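Local coordinates for protein inactive dihydroorotase-like domain (Chaetomium thermophilum, PDB 5NNL) that is an inactive member of the dihydroorotase-like proteins, built on the alpha/beta-barrel fold of the amidohydrolase superfamily, at residues Val95-Ile100 against Pro127-Ala132; Arg150-Ala155 against Glu270-His275; Met41-Pro46 against Asn75-Ala80; Ala117-Trp122 against Leu142-His147. All coordinates share one frame; numbering follows the deposited sequence.

How the interactions relate
Interactions 1 and 3 pair strands of the barrel wall, interaction 2 sets the end of a helix against another wall strand, and interaction 4 joins two helices outside. Interaction 1 is the hub, its centre about 8 Å from those of interactions 2 and 3. Thr130 O lies 2.8 Å from Ser154 N, probably a hydrogen bond toward interaction 2, and Ser97 OG lies 2.6 Å from Ser77 OG, probably another toward interaction 3. Leu274 CD2 of interaction 2 packs 3.5 Å from Asn75 ND2 of interaction 3. The indole of Trp122 ties interaction 4 to interaction 1, with CE2 packed 3.5 Å from Leu98 CB; the centres of interactions 3 and 4 are about 20 Å apart.

Interaction 1 (Val95-Ile100 against Pro127-Ala132); sequences VGSLFI and PIITDA
Phe99 and Asp131 cross at about a right angle, with OD2 of the aspartate 3.7 Å from the ring atom CZ, at the ring edge and near its plane. The phenyl CG is anti to the backbone N (chi1 -180°), beside its own carbonyl carbon, and CD1 comes 3.4 Å from the carbonyl O of Ile129. On the sheet face that Phe99 shares with Ile129, Ile129 CG2 packs 4.0 Å from Phe99 CD1, while also pressing closely on Leu98 O. The sheet face of Leu98, Ile100, Ile128 and Thr130 is mainly aliphatic: Ile100 and Ile128 cross obliquely, CD1 of the first 3.6 Å from CG2 of the second, and Leu98 CB lies beside Ile128 CG1 at a looser distance. Backbone bonds join the parallel strands from Leu98 N to Pro127 O, Ile129 N to Leu98 O (2.7 Å) and Ile100 N to Ile129 O. Thr130 OG1 donates to Ile100 O (2.9 Å) and accepts from Ala132 N in an ST turn, two bonds that fix the hydroxyl as the strand ends. These strands, 98-100 and 128-130, are neighbours in the barrel, linked through helix 111-121 as a beta-alpha-beta unit. Strands 73-79 and 151-153 flank the pair; helix 111-121 covers Leu98 and Ile100 from outside, whereas Phe99 and Ile129 point into the barrel, where Phe99 touches Pro46 and Ile129 touches His152.

Interaction 2 (Arg150-Ala155 against Glu270-His275); sequences RIHVSA and EIFELH
Phe272 turns its edge onto one face of the His152 imidazole, an edge-to-face pair with ring planes 69° apart and centroids 5.2 Å from each other. CZ of the phenyl ring comes 3.9 Å from His152 CD2, and CE1 stands over the middle of the imidazole. Ile271 completes this packed part, its CG2 branch 3.9 Å from His152 ND1. The imidazole is unlikely to swing away from these neighbours: ND1 is hydrogen-bonded to Thr176 OG1 and NE2 to Asp178 OD1, so both nitrogens of a buried ring are satisfied and its rotation is set.

The other side of the contact is looser and reaches solvent. Here Arg150 and exposed Glu270 cross at about a right angle, with guanidinium and carboxylate planes nearly perpendicular. OE1 lies at the guanidinium edge, 3.4 Å from NH2, in a salt bridge whose hydrogen bond is weak. The arginine chain bends at chi3 (67°), which turns NE, and NH2 ends up 3.7 Å from Ile271 CG1 as well. Glu273 OE2, 5.7 Å from Arg150 NE, is not in contact but is of opposite charge and may contribute to the local field.

Glu273, with its positive phi, is the C-prime residue of the Schellman motif that closes helix 257-271. The helix end and the turn after it lie against the inward face of strand 151-153, which runs between strands 128-130 and 175-180; Phe272 also touches Ile12, and Glu273 touches Pro127.

Interaction 3 (Met41-Pro46 against Asn75-Ala80); sequences MIRIMP and NLSITA
Asn75 bridges the neighbouring parallel strand with both of its backbone polar atoms, N donating to Ile42 O (3.1 Å) and O accepting from Ile44 N (3.0 Å, N-H...O angle 173°). Beyond this bridge the chains spread, and a water fills in for a direct bond: it donates to Ile44 O at 2.7 Å and accepts from Ser77 N at 2.9 Å. On the outer side Ile44 CB packs against Leu76 CD2, the leucine also touching helix 56-64, while near the start Met41 CE approaches the Asn75 amide, whose OD1 is bonded to Ser337 OG. Strands 39-44 and 73-79, with helix 56-64 between them in the chain, form a beta-alpha-beta unit of the alpha/beta barrel, and Arg43 points to the inside of the barrel. Its CG is anti to the backbone N (chi1 166°) and the chain stays extended to NE; the guanidinium at its end meets Ser77, whose OG sits at the edge, near the plane, in a weak 3.3 Å bond from NH2. The buried group has firmer partners, Ser97 OG for NE and Ile12 O for NH1, and Ser77 OG is itself bonded to Ser97 OG. Farther along, Pro46 packs on Ser77 and Thr79, its CB 3.4 Å from Ser77 O and 3.3 Å from Thr79 OG1, which is hydrogen-bonded to Ile53 O.

Interaction 4 (Ala117-Trp122 against Leu142-His147); sequences AHFDAW and LLASLH
A chi1 of -90° places CG of Phe119 on the side of Leu143, and CG of His147 is anti to its own carbonyl carbon (chi1 -64°); the two rings reach across and meet obliquely, planes 36° apart and centroids 5.5 Å from each other. Two CH-pi contacts set the layering. Leu143 CB stands almost squarely above the middle of the Phe119 ring, 4.1 Å from its centroid, and Phe119 CB in turn lies over one face of the imidazole, displaced toward its rim. Ring atoms CD2 and CE2 of the phenyl group continue the packing: CD2 is 3.9 Å from His147 CD2, and CE2 comes 3.7 Å from Ala144 N, with the methyl group of Ala144 4.2 Å from the same CE2. Helices 111-121 and 134-146 belong to the outer layer of the alpha/beta barrel and are successive in it, with strand 128-130 running between them in the chain; the contact joins the C-terminal turns of both, and the phenylalanine also touches Ile100 of the barrel wall and Arg149 of a loop. Toward the surface Asp120 crosses His147 at about a right angle, and its OD1 approaches CE1 to 3.2 Å at the imidazole edge, near the ring plane, without a hydrogen bond. The imidazole has a polar partner in Glu116, whose OE1 is bonded to NE2. Asp120 OD1 is also close to Glu116 OE2, a pair of like charges, and the two acidic groups near the imidazole would probably favour its protonated form.

Interaction 1 (Val95-Ile100 against Pro127-Ala132)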
loop_
_atom_site.group_PDB
_atom_site.type_symbol
_atom_site.label_atom_id
_atom_site.label_comp_id
_atom_site.label_asym_id
_atom_site.label_seq_id
_atom_site.Cartn_x
_atom_site.Cartn_y
_atom_site.Cartn_z
ATOM N N VAL A 95 -3.869 -12.903 -10.116
ATOM C CA VAL A 95 -3.606 -11.902 -9.092
ATOM C C VAL A 95 -2.228 -12.173 -8.498
ATOM O O VAL A 95 -1.616 -13.213 -8.736
ATOM C CB VAL A 95 -4.688 -11.881 -7.993
ATOM C CG1 VAL A 95 -6.016 -11.398 -8.565
ATOM C CG2 VAL A 95 -4.841 -13.256 -7.356
ATOM N N GLY A 96 -1.740 -11.209 -7.722
ATOM C CA GLY A 96 -0.408 -11.300 -7.159
ATOM C C GLY A 96 -0.384 -11.547 -5.663
ATOM O O GLY A 96 0.696 -11.672 -5.077
ATOM N N SER A 97 -1.553 -11.624 -5.030
ATOM C CA SER A 97 -1.596 -11.749 -3.578
ATOM C C SER A 97 -3.019 -12.036 -3.123
ATOM O O SER A 97 -3.990 -11.705 -3.808
ATOM C CB SER A 97 -1.096 -10.476 -2.902
ATOM O OG SER A 97 -2.015 -9.422 -3.125
ATOM N N LEU A 98 -3.124 -12.622 -1.932
ATOM C CA LEU A 98 -4.402 -12.851 -1.270
ATOM C C LEU A 98 -4.510 -11.952 -0.048
ATOM O O LEU A 98 -3.624 -11.960 0.814
ATOM C CB LEU A 98 -4.550 -14.315 -0.851
ATOM C CG LEU A 98 -5.752 -14.643 0.042
ATOM C CD1 LEU A 98 -7.044 -14.308 -0.679
ATOM C CD2 LEU A 98 -5.734 -16.106 0.461
ATOM N N PHE A 99 -5.597 -11.191 0.029
ATOM C CA PHE A 99 -5.873 -10.326 1.165
ATOM C C PHE A 99 -6.908 -10.983 2.074
ATOM O O PHE A 99 -8.003 -11.334 1.620
ATOM C CB PHE A 99 -6.370 -8.959 0.696
ATOM C CG PHE A 99 -6.671 -8.007 1.816
ATOM C CD1 PHE A 99 -5.677 -7.615 2.699
ATOM C CD2 PHE A 99 -7.946 -7.497 1.984
ATOM C CE1 PHE A 99 -5.954 -6.734 3.730
ATOM C CE2 PHE A 99 -8.228 -6.618 3.013
ATOM C CZ PHE A 99 -7.232 -6.237 3.887
ATOM N N ILE A 100 -6.560 -11.137 3.341
ATOM C CA ILE A 100 -7.432 -11.767 4.333
ATOM C C ILE A 100 -7.780 -10.737 5.391
ATOM O O ILE A 100 -7.025 -10.524 6.343
ATOM C CB ILE A 100 -6.767 -13.002 4.966
ATOM C CG1 ILE A 100 -6.363 -14.003 3.884
ATOM C CG2 ILE A 100 -7.731 -13.645 5.960
ATOM C CD1 ILE A 100 -5.679 -15.247 4.408
ATOM N N PRO A 127 2.081 -14.568 -2.234
ATOM C CA PRO A 127 1.958 -13.793 -0.991
ATOM C C PRO A 127 0.546 -13.771 -0.419
ATOM O O PRO A 127 -0.450 -13.779 -1.147
ATOM C CB PRO A 127 2.400 -12.386 -1.408
ATOM C CG PRO A 127 3.286 -12.603 -2.576
ATOM C CD PRO A 127 2.709 -13.776 -3.308
ATOM N N ILE A 128 0.482 -13.727 0.914
ATOM C CA ILE A 128 -0.750 -13.499 1.660
ATOM C C ILE A 128 -0.563 -12.260 2.523
ATOM O O ILE A 128 0.464 -12.106 3.191
ATOM C CB ILE A 128 -1.133 -14.712 2.535
ATOM C CG1 ILE A 128 -1.426 -15.926 1.649
ATOM C CG2 ILE A 128 -2.345 -14.379 3.414
ATOM C CD1 ILE A 128 -1.729 -17.210 2.415
ATOM N N ILE A 129 -1.569 -11.389 2.524
ATOM C CA ILE A 129 -1.516 -10.116 3.229
ATOM C C ILE A 129 -2.777 -9.982 4.073
ATOM O O ILE A 129 -3.868 -10.364 3.640
ATOM C CB ILE A 129 -1.370 -8.932 2.244
ATOM C CG1 ILE A 129 -1.617 -7.595 2.950
ATOM C CG2 ILE A 129 -2.318 -9.090 1.070
ATOM C CD1 ILE A 129 -1.295 -6.376 2.094
ATOM N N THR A 130 -2.622 -9.450 5.285
ATOM C CA THR A 130 -3.732 -9.300 6.212
ATOM C C THR A 130 -3.619 -7.976 6.952
ATOM O O THR A 130 -2.523 -7.443 7.139
ATOM C CB THR A 130 -3.779 -10.445 7.238
ATOM O OG1 THR A 130 -4.845 -10.210 8.164
ATOM C CG2 THR A 130 -2.457 -10.557 7.997
ATOM N N ASP A 131 -4.772 -7.451 7.373
ATOM C CA ASP A 131 -4.831 -6.306 8.272
ATOM C C ASP A 131 -5.308 -6.706 9.666
ATOM O O ASP A 131 -5.799 -5.858 10.420
ATOM C CB ASP A 131 -5.732 -5.213 7.691
ATOM C CG ASP A 131 -7.168 -5.666 7.514
ATOM O OD1 ASP A 131 -7.454 -6.866 7.716
ATOM O OD2 ASP A 131 -8.015 -4.815 7.173
ATOM N N ALA A 132 -5.166 -7.983 10.022
ATOM C CA ALA A 132 -5.636 -8.474 11.311
ATOM C C ALA A 132 -4.946 -7.739 12.455
ATOM O O ALA A 132 -3.803 -7.291 12.335
ATOM C CB ALA A 132 -5.381 -9.978 11.431
#

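Interaction 2 (Arg150-Ala155 against Glu270-His275)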
loop_
_atom_site.group_PDB
_atom_site.type_symbol
_atom_site.label_atom_id
_atom_site.label_comp_id
_atom_site.label_asym_id
_atom_site.label_seq_id
_atom_site.Cartn_x
_atom_site.Cartn_y
_atom_site.Cartn_z
ATOM N N ARG A 150 4.883 -17.711 4.426
ATOM C CA ARG A 150 5.046 -16.292 4.705
ATOM C C ARG A 150 3.700 -15.631 4.968
ATOM O O ARG A 150 2.665 -16.055 4.448
ATOM C CB ARG A 150 5.740 -15.589 3.535
ATOM C CG ARG A 150 7.059 -16.219 3.115
ATOM C CD ARG A 150 7.674 -15.494 1.923
ATOM N NE ARG A 150 8.089 -14.130 2.260
ATOM C CZ ARG A 150 9.316 -13.632 2.102
ATOM N NH1 ARG A 150 10.300 -14.361 1.589
ATOM N NH2 ARG A 150 9.560 -12.377 2.453
ATOM N N ILE A 151 3.727 -14.579 5.783
ATOM C CA ILE A 151 2.559 -13.742 6.035
ATOM C C ILE A 151 3.018 -12.294 6.128
ATOM O O ILE A 151 4.057 -11.999 6.728
ATOM C CB ILE A 151 1.816 -14.162 7.322
ATOM C CG1 ILE A 151 0.552 -13.323 7.522
ATOM C CG2 ILE A 151 2.722 -14.029 8.526
ATOM C CD1 ILE A 151 -0.546 -13.611 6.522
ATOM N N HIS A 152 2.240 -11.390 5.536
ATOM C CA HIS A 152 2.524 -9.961 5.572
ATOM C C HIS A 152 1.368 -9.237 6.244
ATOM O O HIS A 152 0.206 -9.438 5.876
ATOM C CB HIS A 152 2.740 -9.393 4.167
ATOM C CG HIS A 152 3.101 -7.939 4.159
ATOM N ND1 HIS A 152 4.386 -7.492 4.381
ATOM C CD2 HIS A 152 2.344 -6.833 3.976
ATOM C CE1 HIS A 152 4.406 -6.173 4.323
ATOM N NE2 HIS A 152 3.180 -5.748 4.078
ATOM N N VAL A 153 1.693 -8.388 7.217
ATOM C CA VAL A 153 0.704 -7.653 7.998
ATOM C C VAL A 153 0.740 -6.196 7.563
ATOM O O VAL A 153 1.801 -5.562 7.578
ATOM C CB VAL A 153 0.970 -7.781 9.506
ATOM C CG1 VAL A 153 -0.118 -7.075 10.302
ATOM C CG2 VAL A 153 1.062 -9.244 9.910
ATOM N N SER A 154 -0.421 -5.659 7.212
ATOM C CA SER A 154 -0.511 -4.349 6.589
ATOM C C SER A 154 -1.115 -3.324 7.541
ATOM O O SER A 154 -1.908 -3.655 8.426
ATOM C CB SER A 154 -1.351 -4.418 5.312
ATOM O OG SER A 154 -1.212 -3.232 4.548
ATOM N N ALA A 155 -0.720 -2.068 7.339
ATOM C CA ALA A 155 -1.260 -0.927 8.075
ATOM C C ALA A 155 -1.193 -1.150 9.586
ATOM O O ALA A 155 -2.145 -0.889 10.322
ATOM C CB ALA A 155 -2.694 -0.626 7.633
ATOM N N GLU A 270 10.811 -7.954 -2.837
ATOM C CA GLU A 270 11.100 -9.340 -2.485
ATOM C C GLU A 270 9.903 -10.011 -1.823
ATOM O O GLU A 270 9.583 -11.165 -2.132
ATOM C CB GLU A 270 12.313 -9.403 -1.560
ATOM C CG GLU A 270 12.951 -10.777 -1.467
ATOM C CD GLU A 270 13.321 -11.147 -0.046
ATOM O OE1 GLU A 270 12.428 -11.606 0.700
ATOM O OE2 GLU A 270 14.500 -10.965 0.327
ATOM N N ILE A 271 9.231 -9.301 -0.916
ATOM C CA ILE A 271 8.118 -9.886 -0.172
ATOM C C ILE A 271 6.995 -10.284 -1.117
ATOM O O ILE A 271 6.361 -11.333 -0.947
ATOM C CB ILE A 271 7.637 -8.897 0.906
ATOM C CG1 ILE A 271 8.702 -8.764 1.998
ATOM C CG2 ILE A 271 6.310 -9.336 1.508
ATOM C CD1 ILE A 271 8.532 -7.553 2.887
ATOM N N PHE A 272 6.727 -9.459 -2.126
ATOM C CA PHE A 272 5.632 -9.709 -3.049
ATOM C C PHE A 272 6.104 -10.264 -4.388
ATOM O O PHE A 272 5.310 -10.338 -5.331
ATOM C CB PHE A 272 4.820 -8.429 -3.243
ATOM C CG PHE A 272 3.965 -8.085 -2.055
ATOM C CD1 PHE A 272 4.465 -7.301 -1.030
ATOM C CD2 PHE A 272 2.671 -8.571 -1.952
ATOM C CE1 PHE A 272 3.685 -6.993 0.072
ATOM C CE2 PHE A 272 1.885 -8.268 -0.854
ATOM C CZ PHE A 272 2.393 -7.478 0.159
ATOM N N GLU A 273 7.369 -10.673 -4.484
ATOM C CA GLU A 273 7.887 -11.360 -5.664
ATOM C C GLU A 273 7.613 -10.553 -6.932
ATOM O O GLU A 273 7.098 -11.065 -7.928
ATOM C CB GLU A 273 7.291 -12.764 -5.770
ATOM C CG GLU A 273 7.573 -13.643 -4.559
ATOM C CD GLU A 273 6.448 -14.617 -4.262
ATOM O OE1 GLU A 273 5.664 -14.925 -5.187
ATOM O OE2 GLU A 273 6.347 -15.067 -3.098
ATOM N N LEU A 274 7.961 -9.273 -6.885
ATOM C CA LEU A 274 7.725 -8.376 -8.005
ATOM C C LEU A 274 8.930 -8.356 -8.937
ATOM O O LEU A 274 10.078 -8.514 -8.514
ATOM C CB LEU A 274 7.414 -6.966 -7.501
ATOM C CG LEU A 274 6.219 -6.888 -6.546
ATOM C CD1 LEU A 274 6.028 -5.468 -6.027
ATOM C CD2 LEU A 274 4.947 -7.389 -7.218
ATOM N N HIS A 275 8.652 -8.160 -10.222
ATOM C CA HIS A 275 9.678 -8.273 -11.244
ATOM C C HIS A 275 10.510 -6.998 -11.332
ATOM O O HIS A 275 10.142 -5.939 -10.816
ATOM C CB HIS A 275 9.047 -8.574 -12.605
ATOM C CG HIS A 275 8.411 -9.926 -12.689
ATOM N ND1 HIS A 275 8.665 -10.926 -11.774
ATOM C CD2 HIS A 275 7.532 -10.447 -13.578
ATOM C CE1 HIS A 275 7.970 -12.003 -12.095
ATOM N NE2 HIS A 275 7.274 -11.738 -13.186
#

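Interaction 3 (Met41-Pro46 against Asn75-Ala80)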
loop_
_atom_site.group_PDB
_atom_site.type_symbol
_atom_site.label_atom_id
_atom_site.label_comp_id
_atom_site.label_asym_id
_atom_site.label_seq_id
_atom_site.Cartn_x
_atom_site.Cartn_y
_atom_site.Cartn_z
ATOM N N MET A 41 5.240 0.901 -9.852
ATOM C CA MET A 41 4.595 -0.381 -9.603
ATOM C C MET A 41 3.739 -0.248 -8.357
ATOM O O MET A 41 4.233 0.183 -7.311
ATOM C CB MET A 41 5.628 -1.496 -9.409
ATOM C CG MET A 41 5.600 -2.583 -10.471
ATOM S SD MET A 41 4.114 -3.604 -10.410
ATOM C CE MET A 41 4.843 -5.235 -10.306
ATOM N N ILE A 42 2.468 -0.625 -8.463
ATOM C CA ILE A 42 1.541 -0.538 -7.340
ATOM C C ILE A 42 0.720 -1.816 -7.271
ATOM O O ILE A 42 0.304 -2.362 -8.299
ATOM C CB ILE A 42 0.614 0.694 -7.448
ATOM C CG1 ILE A 42 -0.278 0.607 -8.689
ATOM C CG2 ILE A 42 1.439 1.970 -7.469
ATOM C CD1 ILE A 42 -1.348 1.692 -8.758
ATOM N N ARG A 43 0.494 -2.295 -6.052
ATOM C CA ARG A 43 -0.488 -3.338 -5.801
ATOM C C ARG A 43 -1.817 -2.676 -5.474
ATOM O O ARG A 43 -1.882 -1.788 -4.616
ATOM C CB ARG A 43 -0.052 -4.254 -4.658
ATOM C CG ARG A 43 -1.178 -5.135 -4.122
ATOM C CD ARG A 43 -0.735 -6.059 -3.000
ATOM N NE ARG A 43 -1.898 -6.695 -2.394
ATOM C CZ ARG A 43 -2.716 -6.095 -1.535
ATOM N NH1 ARG A 43 -2.497 -4.838 -1.162
ATOM N NH2 ARG A 43 -3.759 -6.752 -1.047
ATOM N N ILE A 44 -2.866 -3.104 -6.162
ATOM C CA ILE A 44 -4.193 -2.530 -5.997
ATOM C C ILE A 44 -4.888 -3.231 -4.838
ATOM O O ILE A 44 -4.981 -4.464 -4.810
ATOM C CB ILE A 44 -5.007 -2.658 -7.294
ATOM C CG1 ILE A 44 -4.210 -2.116 -8.490
ATOM C CG2 ILE A 44 -6.331 -1.929 -7.164
ATOM C CD1 ILE A 44 -3.771 -0.673 -8.345
ATOM N N MET A 45 -5.368 -2.448 -3.882
ATOM C CA MET A 45 -6.068 -3.003 -2.731
ATOM C C MET A 45 -7.373 -3.638 -3.194
ATOM O O MET A 45 -8.214 -2.945 -3.783
ATOM C CB MET A 45 -6.342 -1.915 -1.699
ATOM C CG MET A 45 -5.079 -1.262 -1.146
ATOM S SD MET A 45 -5.415 0.013 0.077
ATOM C CE MET A 45 -6.093 -0.971 1.411
ATOM N N PRO A 46 -7.593 -4.934 -2.954
ATOM C CA PRO A 46 -8.815 -5.576 -3.473
ATOM C C PRO A 46 -10.103 -5.037 -2.868
ATOM O O PRO A 46 -11.170 -5.237 -3.460
ATOM C CB PRO A 46 -8.611 -7.059 -3.130
ATOM C CG PRO A 46 -7.628 -7.069 -1.995
ATOM C CD PRO A 46 -6.751 -5.865 -2.186
ATOM N N ASN A 75 -0.390 -4.868 -10.031
ATOM C CA ASN A 75 -0.879 -6.202 -9.730
ATOM C C ASN A 75 -2.253 -6.066 -9.095
ATOM O O ASN A 75 -2.489 -5.146 -8.305
ATOM C CB ASN A 75 0.061 -6.934 -8.765
ATOM C CG ASN A 75 0.825 -8.064 -9.426
ATOM O OD1 ASN A 75 0.269 -8.834 -10.210
ATOM N ND2 ASN A 75 2.111 -8.172 -9.104
ATOM N N LEU A 76 -3.163 -6.961 -9.455
ATOM C CA LEU A 76 -4.419 -7.058 -8.733
ATOM C C LEU A 76 -4.261 -8.013 -7.555
ATOM O O LEU A 76 -3.253 -8.709 -7.408
ATOM C CB LEU A 76 -5.551 -7.521 -9.654
ATOM C CG LEU A 76 -6.059 -6.506 -10.682
ATOM C CD1 LEU A 76 -7.100 -7.143 -11.591
ATOM C CD2 LEU A 76 -6.643 -5.275 -10.001
ATOM N N SER A 77 -5.275 -8.023 -6.700
ATOM C CA SER A 77 -5.307 -8.897 -5.541
ATOM C C SER A 77 -6.758 -9.296 -5.325
ATOM O O SER A 77 -7.665 -8.764 -5.969
ATOM C CB SER A 77 -4.710 -8.207 -4.309
ATOM O OG SER A 77 -4.603 -9.092 -3.205
ATOM N N ILE A 78 -6.978 -10.237 -4.411
ATOM C CA ILE A 78 -8.314 -10.772 -4.175
ATOM C C ILE A 78 -8.552 -10.925 -2.679
ATOM O O ILE A 78 -7.650 -11.311 -1.930
ATOM C CB ILE A 78 -8.515 -12.113 -4.906
ATOM C CG1 ILE A 78 -9.957 -12.583 -4.745
ATOM C CG2 ILE A 78 -7.525 -13.168 -4.400
ATOM C CD1 ILE A 78 -10.464 -13.378 -5.948
ATOM N N THR A 79 -9.782 -10.635 -2.259
ATOM C CA THR A 79 -10.175 -10.663 -0.857
ATOM C C THR A 79 -10.717 -12.029 -0.463
ATOM O O THR A 79 -11.504 -12.638 -1.196
ATOM C CB THR A 79 -11.253 -9.615 -0.587
ATOM O OG1 THR A 79 -10.933 -8.409 -1.287
ATOM C CG2 THR A 79 -11.370 -9.323 0.896
ATOM N N ALA A 80 -10.314 -12.491 0.714
ATOM C CA ALA A 80 -10.850 -13.722 1.263
ATOM C C ALA A 80 -12.182 -13.456 1.952
ATOM O O ALA A 80 -12.417 -12.382 2.514
ATOM C CB ALA A 80 -9.864 -14.342 2.254
HETATM O O HOH W 1 -6.873 -5.659 -6.335
#

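Interaction 4 (Ala117-Trp122 against Leu142-His147)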
loop_
_atom_site.group_PDB
_atom_site.type_symbol
_atom_site.label_atom_id
_atom_site.label_comp_id
_atom_site.label_asym_id
_atom_site.label_seq_id
_atom_site.Cartn_x
_atom_site.Cartn_y
_atom_site.Cartn_z
ATOM N N ALA A 117 -8.882 -22.574 5.712
ATOM C CA ALA A 117 -9.278 -23.073 4.400
ATOM C C ALA A 117 -8.478 -22.391 3.296
ATOM O O ALA A 117 -7.929 -23.055 2.409
ATOM C CB ALA A 117 -10.781 -22.865 4.197
ATOM N N HIS A 118 -8.381 -21.059 3.349
ATOM C CA HIS A 118 -7.587 -20.333 2.363
ATOM C C HIS A 118 -6.122 -20.746 2.421
ATOM O O HIS A 118 -5.483 -20.941 1.380
ATOM C CB HIS A 118 -7.732 -18.829 2.585
ATOM C CG HIS A 118 -9.125 -18.320 2.387
ATOM N ND1 HIS A 118 -9.579 -17.842 1.176
ATOM C CD2 HIS A 118 -10.166 -18.210 3.247
ATOM C CE1 HIS A 118 -10.838 -17.461 1.299
ATOM N NE2 HIS A 118 -11.218 -17.673 2.546
ATOM N N PHE A 119 -5.569 -20.888 3.629
ATOM C CA PHE A 119 -4.193 -21.360 3.758
ATOM C C PHE A 119 -4.004 -22.733 3.122
ATOM O O PHE A 119 -2.912 -23.043 2.630
ATOM C CB PHE A 119 -3.785 -21.399 5.230
ATOM C CG PHE A 119 -3.176 -20.123 5.721
ATOM C CD1 PHE A 119 -3.968 -19.025 5.998
ATOM C CD2 PHE A 119 -1.812 -20.025 5.908
ATOM C CE1 PHE A 119 -3.411 -17.853 6.452
ATOM C CE2 PHE A 119 -1.245 -18.858 6.362
ATOM C CZ PHE A 119 -2.044 -17.767 6.636
ATOM N N ASP A 120 -5.046 -23.571 3.133
ATOM C CA ASP A 120 -4.984 -24.872 2.472
ATOM C C ASP A 120 -5.146 -24.773 0.957
ATOM O O ASP A 120 -4.560 -25.577 0.222
ATOM C CB ASP A 120 -6.065 -25.797 3.036
ATOM C CG ASP A 120 -5.886 -26.072 4.514
ATOM O OD1 ASP A 120 -4.730 -26.063 4.986
ATOM O OD2 ASP A 120 -6.900 -26.301 5.203
ATOM N N ALA A 121 -5.933 -23.811 0.472
ATOM C CA ALA A 121 -6.273 -23.708 -0.942
ATOM C C ALA A 121 -5.372 -22.753 -1.718
ATOM O O ALA A 121 -5.375 -22.790 -2.954
ATOM C CB ALA A 121 -7.727 -23.252 -1.091
ATOM N N TRP A 122 -4.601 -21.910 -1.036
ATOM C CA TRP A 122 -3.831 -20.871 -1.711
ATOM C C TRP A 122 -2.383 -21.316 -1.905
ATOM O O TRP A 122 -1.806 -21.942 -1.012
ATOM C CB TRP A 122 -3.873 -19.576 -0.897
ATOM C CG TRP A 122 -3.207 -18.393 -1.536
ATOM C CD1 TRP A 122 -1.968 -17.901 -1.252
ATOM C CD2 TRP A 122 -3.753 -17.539 -2.552
ATOM N NE1 TRP A 122 -1.707 -16.798 -2.026
ATOM C CE2 TRP A 122 -2.786 -16.557 -2.836
ATOM C CE3 TRP A 122 -4.965 -17.514 -3.248
ATOM C CZ2 TRP A 122 -2.991 -15.560 -3.789
ATOM C CZ3 TRP A 122 -5.168 -16.523 -4.195
ATOM C CH2 TRP A 122 -4.186 -15.559 -4.455
ATOM N N LEU A 142 -0.241 -17.727 13.821
ATOM C CA LEU A 142 -0.109 -19.139 14.164
ATOM C C LEU A 142 -0.218 -20.009 12.918
ATOM O O LEU A 142 0.574 -20.939 12.722
ATOM C CB LEU A 142 -1.174 -19.536 15.185
ATOM C CG LEU A 142 -1.161 -21.016 15.581
ATOM C CD1 LEU A 142 0.143 -21.380 16.280
ATOM C CD2 LEU A 142 -2.354 -21.352 16.456
ATOM N N LEU A 143 -1.197 -19.719 12.062
ATOM C CA LEU A 143 -1.394 -20.517 10.857
ATOM C C LEU A 143 -0.185 -20.421 9.934
ATOM O O LEU A 143 0.283 -21.434 9.402
ATOM C CB LEU A 143 -2.670 -20.071 10.143
ATOM C CG LEU A 143 -3.958 -20.334 10.930
ATOM C CD1 LEU A 143 -5.172 -19.750 10.232
ATOM C CD2 LEU A 143 -4.161 -21.820 11.164
ATOM N N ALA A 144 0.344 -19.211 9.740
ATOM C CA ALA A 144 1.542 -19.062 8.920
ATOM C C ALA A 144 2.683 -19.907 9.468
ATOM O O ALA A 144 3.428 -20.531 8.702
ATOM C CB ALA A 144 1.953 -17.592 8.845
ATOM N N SER A 145 2.830 -19.945 10.795
ATOM C CA SER A 145 3.866 -20.770 11.408
ATOM C C SER A 145 3.578 -22.254 11.221
ATOM O O SER A 145 4.496 -23.043 10.964
ATOM C CB SER A 145 3.987 -20.444 12.897
ATOM O OG SER A 145 4.939 -21.293 13.514
ATOM N N LEU A 146 2.312 -22.657 11.347
ATOM C CA LEU A 146 1.974 -24.072 11.244
ATOM C C LEU A 146 2.064 -24.574 9.809
ATOM O O LEU A 146 2.293 -25.765 9.588
ATOM C CB LEU A 146 0.574 -24.323 11.805
ATOM C CG LEU A 146 0.413 -24.144 13.320
ATOM C CD1 LEU A 146 -1.034 -24.350 13.735
ATOM C CD2 LEU A 146 1.311 -25.095 14.091
ATOM N N HIS A 147 1.880 -23.702 8.826
ATOM C CA HIS A 147 2.081 -24.081 7.436
ATOM C C HIS A 147 3.474 -23.728 6.935
ATOM O O HIS A 147 3.772 -23.962 5.761
ATOM C CB HIS A 147 1.028 -23.416 6.549
ATOM C CG HIS A 147 -0.371 -23.853 6.850
ATOM N ND1 HIS A 147 -0.984 -24.895 6.189
ATOM C CD2 HIS A 147 -1.273 -23.396 7.750
ATOM C CE1 HIS A 147 -2.206 -25.056 6.664
ATOM N NE2 HIS A 147 -2.407 -24.159 7.611
#